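Local coordinates for DUF4348 domain-containing protein (Bacteroides fragilis, PDB 3SBU) that is of unknown function, though its cystatin-like fold places it among the NTF2-like proteins, whose members often bind small molecules in a pocket, at residues R170-R173 with Q174-F178; G217-D221 with D222-H226. All coordinates share one frame; numbering follows the deposited sequence.

Interaction 1: residues R170-R173 with Q174-F178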
ATOM      1  N   ARG A 170       0.927   1.486  20.914  1.00 54.02           N
ATOM      2  CA  ARG A 170       0.761   0.609  22.072  1.00 53.80           C
ATOM      3  C   ARG A 170      -0.502  -0.283  21.941  1.00 54.84           C
ATOM      4  O   ARG A 170      -0.679  -1.203  22.744  1.00 53.60           O
ATOM      5  CB  ARG A 170       0.677   1.437  23.377  1.00 57.09           C
ATOM      6  CG  ARG A 170       1.885   2.309  23.675  1.00 75.47           C
ATOM      7  CD  ARG A 170       1.888   2.736  25.127  1.00 92.50           C
ATOM      8  NE  ARG A 170       2.738   3.911  25.333  1.00106.64           N
ATOM      9  CZ  ARG A 170       2.415   4.945  26.099  1.00120.50           C
ATOM     10  NH1 ARG A 170       1.233   4.990  26.704  1.00109.63           N
ATOM     11  NH2 ARG A 170       3.253   5.961  26.236  1.00104.39           N
ATOM     12  N   ARG A 171      -1.386   0.006  20.956  1.00 48.81           N
ATOM     13  CA  ARG A 171      -2.648  -0.715  20.772  1.00 45.55           C
ATOM     14  C   ARG A 171      -2.725  -1.469  19.422  1.00 48.23           C
ATOM     15  O   ARG A 171      -3.796  -1.582  18.823  1.00 45.99           O
ATOM     16  CB  ARG A 171      -3.823   0.264  20.943  1.00 42.79           C
ATOM     17  CG  ARG A 171      -3.913   0.886  22.352  1.00 43.20           C
ATOM     18  CD  ARG A 171      -4.109  -0.175  23.434  1.00 43.07           C
ATOM     19  NE  ARG A 171      -4.557   0.420  24.691  1.00 48.75           N
ATOM     20  CZ  ARG A 171      -5.830   0.614  25.019  1.00 59.65           C
ATOM     21  NH1 ARG A 171      -6.801   0.245  24.193  1.00 45.10           N
ATOM     22  NH2 ARG A 171      -6.141   1.168  26.177  1.00 45.72           N
ATOM     23  N   ILE A 172      -1.577  -2.016  18.975  1.00 46.26           N
ATOM     24  CA  ILE A 172      -1.463  -2.819  17.752  1.00 45.22           C
ATOM     25  C   ILE A 172      -0.784  -4.120  18.129  1.00 48.70           C
ATOM     26  O   ILE A 172       0.285  -4.091  18.733  1.00 47.71           O
ATOM     27  CB  ILE A 172      -0.724  -2.084  16.591  1.00 49.04           C
ATOM     28  CG1 ILE A 172      -1.547  -0.872  16.116  1.00 48.45           C
ATOM     29  CG2 ILE A 172      -0.424  -3.055  15.409  1.00 49.66           C
ATOM     30  CD1 ILE A 172      -0.805   0.081  15.360  1.00 52.06           C
ATOM     31  N   ARG A 173      -1.406  -5.261  17.768  1.00 45.81           N
ATOM     32  CA  ARG A 173      -0.835  -6.569  18.044  1.00 47.95           C
ATOM     33  C   ARG A 173       0.441  -6.731  17.219  1.00 54.14           C
ATOM     34  O   ARG A 173       0.494  -6.292  16.067  1.00 53.05           O
ATOM     35  CB  ARG A 173      -1.843  -7.688  17.742  1.00 49.70           C
ATOM     36  CG  ARG A 173      -1.381  -9.063  18.250  1.00 61.11           C
ATOM     37  CD  ARG A 173      -2.185 -10.240  17.686  1.00 70.16           C
ATOM     38  NE  ARG A 173      -1.709 -10.726  16.374  1.00 87.13           N
ATOM     39  CZ  ARG A 173      -0.859 -11.746  16.193  1.00104.95           C
ATOM     40  NH1 ARG A 173      -0.368 -12.408  17.235  1.00101.52           N
ATOM     41  NH2 ARG A 173      -0.473 -12.089  14.967  1.00 80.13           N
ATOM     42  N   GLN A 174       1.490  -7.267  17.832  1.00 54.14           N
ATOM     43  CA  GLN A 174       2.741  -7.425  17.128  1.00 56.54           C
ATOM     44  C   GLN A 174       3.115  -8.901  17.014  1.00 63.83           C
ATOM     45  O   GLN A 174       3.251  -9.582  18.026  1.00 66.13           O
ATOM     46  CB  GLN A 174       3.852  -6.581  17.764  1.00 59.60           C
ATOM     47  CG  GLN A 174       3.869  -5.146  17.222  1.00 79.51           C
ATOM     48  CD  GLN A 174       4.050  -5.119  15.709  1.00106.53           C
ATOM     49  OE1 GLN A 174       5.090  -5.547  15.176  1.00109.27           O
ATOM     50  NE2 GLN A 174       3.015  -4.690  14.980  1.00 87.06           N
ATOM     51  N   PRO A 175       3.250  -9.424  15.775  1.00 60.74           N
ATOM     52  CA  PRO A 175       3.073  -8.726  14.488  1.00 59.00           C
ATOM     53  C   PRO A 175       1.589  -8.572  14.111  1.00 56.44           C
ATOM     54  O   PRO A 175       0.732  -9.313  14.595  1.00 54.96           O
ATOM     55  CB  PRO A 175       3.829  -9.625  13.509  1.00 61.88           C
ATOM     56  CG  PRO A 175       3.646 -11.001  14.067  1.00 66.87           C
ATOM     57  CD  PRO A 175       3.636 -10.835  15.570  1.00 62.90           C
ATOM     58  N   LEU A 176       1.295  -7.568  13.284  1.00 47.81           N
ATOM     59  CA  LEU A 176      -0.038  -7.284  12.801  1.00 43.56           C
ATOM     60  C   LEU A 176      -0.342  -8.167  11.573  1.00 45.67           C
ATOM     61  O   LEU A 176       0.432  -8.190  10.616  1.00 44.05           O
ATOM     62  CB  LEU A 176      -0.138  -5.792  12.462  1.00 43.48           C
ATOM     63  CG  LEU A 176      -1.410  -5.305  11.799  1.00 46.57           C
ATOM     64  CD1 LEU A 176      -2.623  -5.486  12.732  1.00 44.35           C
ATOM     65  CD2 LEU A 176      -1.276  -3.851  11.421  1.00 45.48           C
ATOM     66  N   VAL A 177      -1.449  -8.934  11.615  1.00 40.29           N
ATOM     67  CA  VAL A 177      -1.808  -9.792  10.488  1.00 38.75           C
ATOM     68  C   VAL A 177      -2.250  -8.884   9.322  1.00 40.75           C
ATOM     69  O   VAL A 177      -2.998  -7.922   9.521  1.00 39.96           O
ATOM     70  CB  VAL A 177      -2.869 -10.861  10.875  1.00 41.71           C
ATOM     71  CG1 VAL A 177      -3.375 -11.613   9.647  1.00 40.86           C
ATOM     72  CG2 VAL A 177      -2.296 -11.841  11.879  1.00 42.04           C
ATOM     73  N   PHE A 178      -1.696  -9.141   8.133  1.00 38.54           N
ATOM     74  CA  PHE A 178      -1.972  -8.350   6.947  1.00 38.26           C
ATOM     75  C   PHE A 178      -2.400  -9.251   5.829  1.00 42.77           C
ATOM     76  O   PHE A 178      -1.695 -10.192   5.450  1.00 44.18           O
ATOM     77  CB  PHE A 178      -0.754  -7.501   6.544  1.00 41.14           C
ATOM     78  CG  PHE A 178      -0.930  -6.535   5.410  1.00 43.10           C
ATOM     79  CD1 PHE A 178      -2.014  -5.679   5.370  1.00 45.21           C
ATOM     80  CD2 PHE A 178       0.040  -6.421   4.424  1.00 45.76           C
ATOM     81  CE1 PHE A 178      -2.144  -4.767   4.338  1.00 46.67           C
ATOM     82  CE2 PHE A 178      -0.071  -5.481   3.420  1.00 49.54           C
ATOM     83  CZ  PHE A 178      -1.158  -4.665   3.380  1.00 47.01           C
TER

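Interaction 2: residues G217-D221 with D222-H226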
ATOM      1  N   GLY A 217     -28.526  -4.219   9.039  1.00 43.30           N
ATOM      2  CA  GLY A 217     -28.995  -5.266   9.946  1.00 43.64           C
ATOM      3  C   GLY A 217     -27.873  -5.998  10.693  1.00 45.00           C
ATOM      4  O   GLY A 217     -28.143  -6.954  11.415  1.00 44.03           O
ATOM      5  N   GLN A 218     -26.606  -5.548  10.558  1.00 39.02           N
ATOM      6  CA  GLN A 218     -25.491  -6.168  11.269  1.00 37.53           C
ATOM      7  C   GLN A 218     -25.561  -5.891  12.768  1.00 41.00           C
ATOM      8  O   GLN A 218     -25.931  -4.807  13.173  1.00 40.85           O
ATOM      9  CB  GLN A 218     -24.106  -5.730  10.709  1.00 37.69           C
ATOM     10  CG  GLN A 218     -23.689  -4.257  10.990  1.00 33.24           C
ATOM     11  CD  GLN A 218     -24.122  -3.330   9.887  1.00 42.87           C
ATOM     12  OE1 GLN A 218     -25.149  -3.525   9.216  1.00 36.85           O
ATOM     13  NE2 GLN A 218     -23.361  -2.255   9.716  1.00 32.20           N
ATOM     14  N   GLN A 219     -25.150  -6.859  13.571  1.00 38.43           N
ATOM     15  CA  GLN A 219     -25.091  -6.731  15.026  1.00 39.16           C
ATOM     16  C   GLN A 219     -24.170  -5.582  15.400  1.00 41.72           C
ATOM     17  O   GLN A 219     -23.062  -5.418  14.833  1.00 36.57           O
ATOM     18  CB  GLN A 219     -24.590  -8.040  15.661  1.00 40.41           C
ATOM     19  CG  GLN A 219     -24.583  -8.001  17.195  1.00 41.22           C
ATOM     20  CD  GLN A 219     -23.867  -9.201  17.711  1.00 50.57           C
ATOM     21  OE1 GLN A 219     -24.461 -10.274  17.895  1.00 41.96           O
ATOM     22  NE2 GLN A 219     -22.583  -9.029  17.991  1.00 38.63           N
ATOM     23  N   ASN A 220     -24.684  -4.769  16.312  1.00 43.27           N
ATOM     24  CA  ASN A 220     -23.997  -3.619  16.875  1.00 44.83           C
ATOM     25  C   ASN A 220     -24.223  -3.677  18.372  1.00 50.67           C
ATOM     26  O   ASN A 220     -25.121  -3.021  18.899  1.00 52.18           O
ATOM     27  CB  ASN A 220     -24.542  -2.337  16.240  1.00 48.85           C
ATOM     28  CG  ASN A 220     -23.813  -1.081  16.616  1.00 73.92           C
ATOM     29  OD1 ASN A 220     -24.280   0.018  16.325  1.00 78.36           O
ATOM     30  ND2 ASN A 220     -22.639  -1.199  17.212  1.00 63.56           N
ATOM     31  N   ASP A 221     -23.461  -4.541  19.046  1.00 46.76           N
ATOM     32  CA  ASP A 221     -23.597  -4.766  20.491  1.00 46.48           C
ATOM     33  C   ASP A 221     -22.418  -4.106  21.196  1.00 50.05           C
ATOM     34  O   ASP A 221     -21.275  -4.369  20.831  1.00 47.25           O
ATOM     35  CB  ASP A 221     -23.680  -6.282  20.744  1.00 48.89           C
ATOM     36  CG  ASP A 221     -23.570  -6.810  22.175  1.00 70.27           C
ATOM     37  OD1 ASP A 221     -23.604  -5.991  23.124  1.00 70.50           O
ATOM     38  OD2 ASP A 221     -23.426  -8.053  22.342  1.00 83.72           O
ATOM     39  N   ASP A 222     -22.669  -3.247  22.220  1.00 48.69           N
ATOM     40  CA  ASP A 222     -21.535  -2.573  22.871  1.00 48.65           C
ATOM     41  C   ASP A 222     -20.767  -3.522  23.790  1.00 49.24           C
ATOM     42  O   ASP A 222     -19.666  -3.183  24.183  1.00 51.02           O
ATOM     43  CB  ASP A 222     -21.926  -1.263  23.588  1.00 53.54           C
ATOM     44  CG  ASP A 222     -22.960  -1.444  24.665  1.00 71.05           C
ATOM     45  OD1 ASP A 222     -24.135  -1.730  24.318  1.00 75.98           O
ATOM     46  OD2 ASP A 222     -22.615  -1.250  25.847  1.00 76.14           O
ATOM     47  N   ASN A 223     -21.254  -4.739  24.026  1.00 44.43           N
ATOM     48  CA  ASN A 223     -20.471  -5.723  24.772  1.00 43.79           C
ATOM     49  C   ASN A 223     -19.613  -6.614  23.825  1.00 42.32           C
ATOM     50  O   ASN A 223     -18.776  -7.378  24.307  1.00 40.23           O
ATOM     51  CB  ASN A 223     -21.380  -6.586  25.639  1.00 50.05           C
ATOM     52  CG  ASN A 223     -22.171  -5.774  26.634  1.00 88.26           C
ATOM     53  OD1 ASN A 223     -21.616  -4.967  27.408  1.00 81.74           O
ATOM     54  ND2 ASN A 223     -23.493  -5.930  26.584  1.00 82.28           N
ATOM     55  N   ALA A 224     -19.818  -6.520  22.492  1.00 37.63           N
ATOM     56  CA  ALA A 224     -19.047  -7.324  21.499  1.00 36.44           C
ATOM     57  C   ALA A 224     -17.532  -7.171  21.746  1.00 37.60           C
ATOM     58  O   ALA A 224     -17.078  -6.056  21.966  1.00 35.43           O
ATOM     59  CB  ALA A 224     -19.393  -6.874  20.081  1.00 35.66           C
ATOM     60  N   SER A 225     -16.769  -8.263  21.745  1.00 33.82           N
ATOM     61  CA  SER A 225     -15.320  -8.213  21.979  1.00 32.47           C
ATOM     62  C   SER A 225     -14.512  -8.012  20.667  1.00 37.74           C
ATOM     63  O   SER A 225     -13.289  -7.894  20.710  1.00 38.50           O
ATOM     64  CB  SER A 225     -14.851  -9.458  22.732  1.00 33.44           C
ATOM     65  OG  SER A 225     -15.004 -10.612  21.934  1.00 43.14           O
ATOM     66  N   HIS A 226     -15.192  -7.983  19.514  1.00 33.15           N
ATOM     67  CA  HIS A 226     -14.598  -7.627  18.234  1.00 31.52           C
ATOM     68  C   HIS A 226     -15.311  -6.444  17.667  1.00 34.99           C
ATOM     69  O   HIS A 226     -16.521  -6.287  17.857  1.00 33.07           O
ATOM     70  CB  HIS A 226     -14.663  -8.752  17.184  1.00 31.92           C
ATOM     71  CG  HIS A 226     -13.679  -9.866  17.337  1.00 35.03           C
ATOM     72  ND1 HIS A 226     -12.737  -9.897  18.353  1.00 37.76           N
ATOM     73  CD2 HIS A 226     -13.569 -10.986  16.606  1.00 35.58           C
ATOM     74  CE1 HIS A 226     -12.072 -11.024  18.187  1.00 36.45           C
ATOM     75  NE2 HIS A 226     -12.526 -11.695  17.136  1.00 36.70           N
TER

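Interaction 1: residues R170-R173 with Q174-F178
R173 runs extended past CB and CG, then bends at chi3 (85°), which lays its guanidinium against the P175 carbonyl. The motif is a turn about a cis-proline: with a cis Q174-P175 peptide bond and an open P175 (psi 156°), the backbone follows the type VIb pattern and leads from helix 165-170 into strand 176-182. As is usual for this turn, no clear hydrogen bond closes it; R173 O and L176 N stand 3.2 Å apart, but at a poor angle. P175 O lies over one face of the guanidinium, 3.0 Å from R173 NH2, so the N-H groups do not aim at it and the attraction is probably that of a carbonyl dipole for a delocalised charge. V177 adds a methyl, its CG2 3.6 Å from the same NH2, where the two side chains slant across one another. Beside the turn, I172 CG2 meets L176 CB at 4.0 Å. Q174 runs alongside I172 in the same direction; its bend at chi2 (-58°) curls the amide back, and NE2 ends 3.8 Å from I172 CG2. That nitrogen also gives a weak hydrogen bond to L194 O in the partner strand 189-194. Helix 196-201 covers the buried side, where I172 and L176 both rest on W199, while backbone bonds tie R173 to L253 and L176 to L194. P175 packs on E69 of the second subunit. R173 O lies 3.2 Å from Q174 NE2 and 3.7 Å from L176 CB.

Interaction 2: residues G217-D221 with D222-H226
The D221 carboxylate and the N223 amide stand almost perpendicular, their planes 88° apart, with the two side chains slanting past each other. D221 is approached over a face: the backbone N-H of N223 meets OD1 from above the carboxylate plane, 59° out of it. This hydrogen bond is short and fairly straight, N223 N to D221 OD1 2.8 Å with an N-H...O angle of 161°. With CG anti to the backbone N, the D221 carboxylate is brought forward over the next two residues, and N223 CB comes within 3.4 Å of OD1. The D221 carbonyl serves the turn as well, accepting A224 N at 3.1 Å, again from above its plane. A224 turns its methyl inward, CB 3.2 Å from D221 O. D221 OD1 and D222 OD1 are 4.5 Å apart, a proximity that would tend to disfavour two full negative charges; the bond from N223 N probably eases it at D221, while D222 OD2 takes a hydrogen bond from N149 ND2. D96 fixes the approach to the turn, its OD2 accepting both D221 N and Q219 NE2, and R246 NH2 gives a hydrogen bond to N223 O. Further on, H226 ND1 donates to S225 O at 3.1 Å, just where strand 226-230 begins. A side-chain bond from residue i to N-H i+2, combined with a backbone bond from i to i+3, is an Asx turn overlying a type I beta turn, spanning D221 to A224.

Interaction 1 precedes interaction 2 in the chain, and the two do not touch: their centres are 22 Å apart and their nearest atoms about 10 Å. Each is a turn feeding a strand, 176-182 in the first case and 226-230 in the second. They share neighbours: Y254 binds the backbone of V177 and meets the ring of H226, and the segment just before helix 154-163 supplies E152 as salt-bridge partner to R171 and N149 as partner to D222. No active site is known. A glycerol, probably from the crystallisation liquor, is bonded to N220 OD1 in 217-221, whereas 174-178 instead reaches the second subunit.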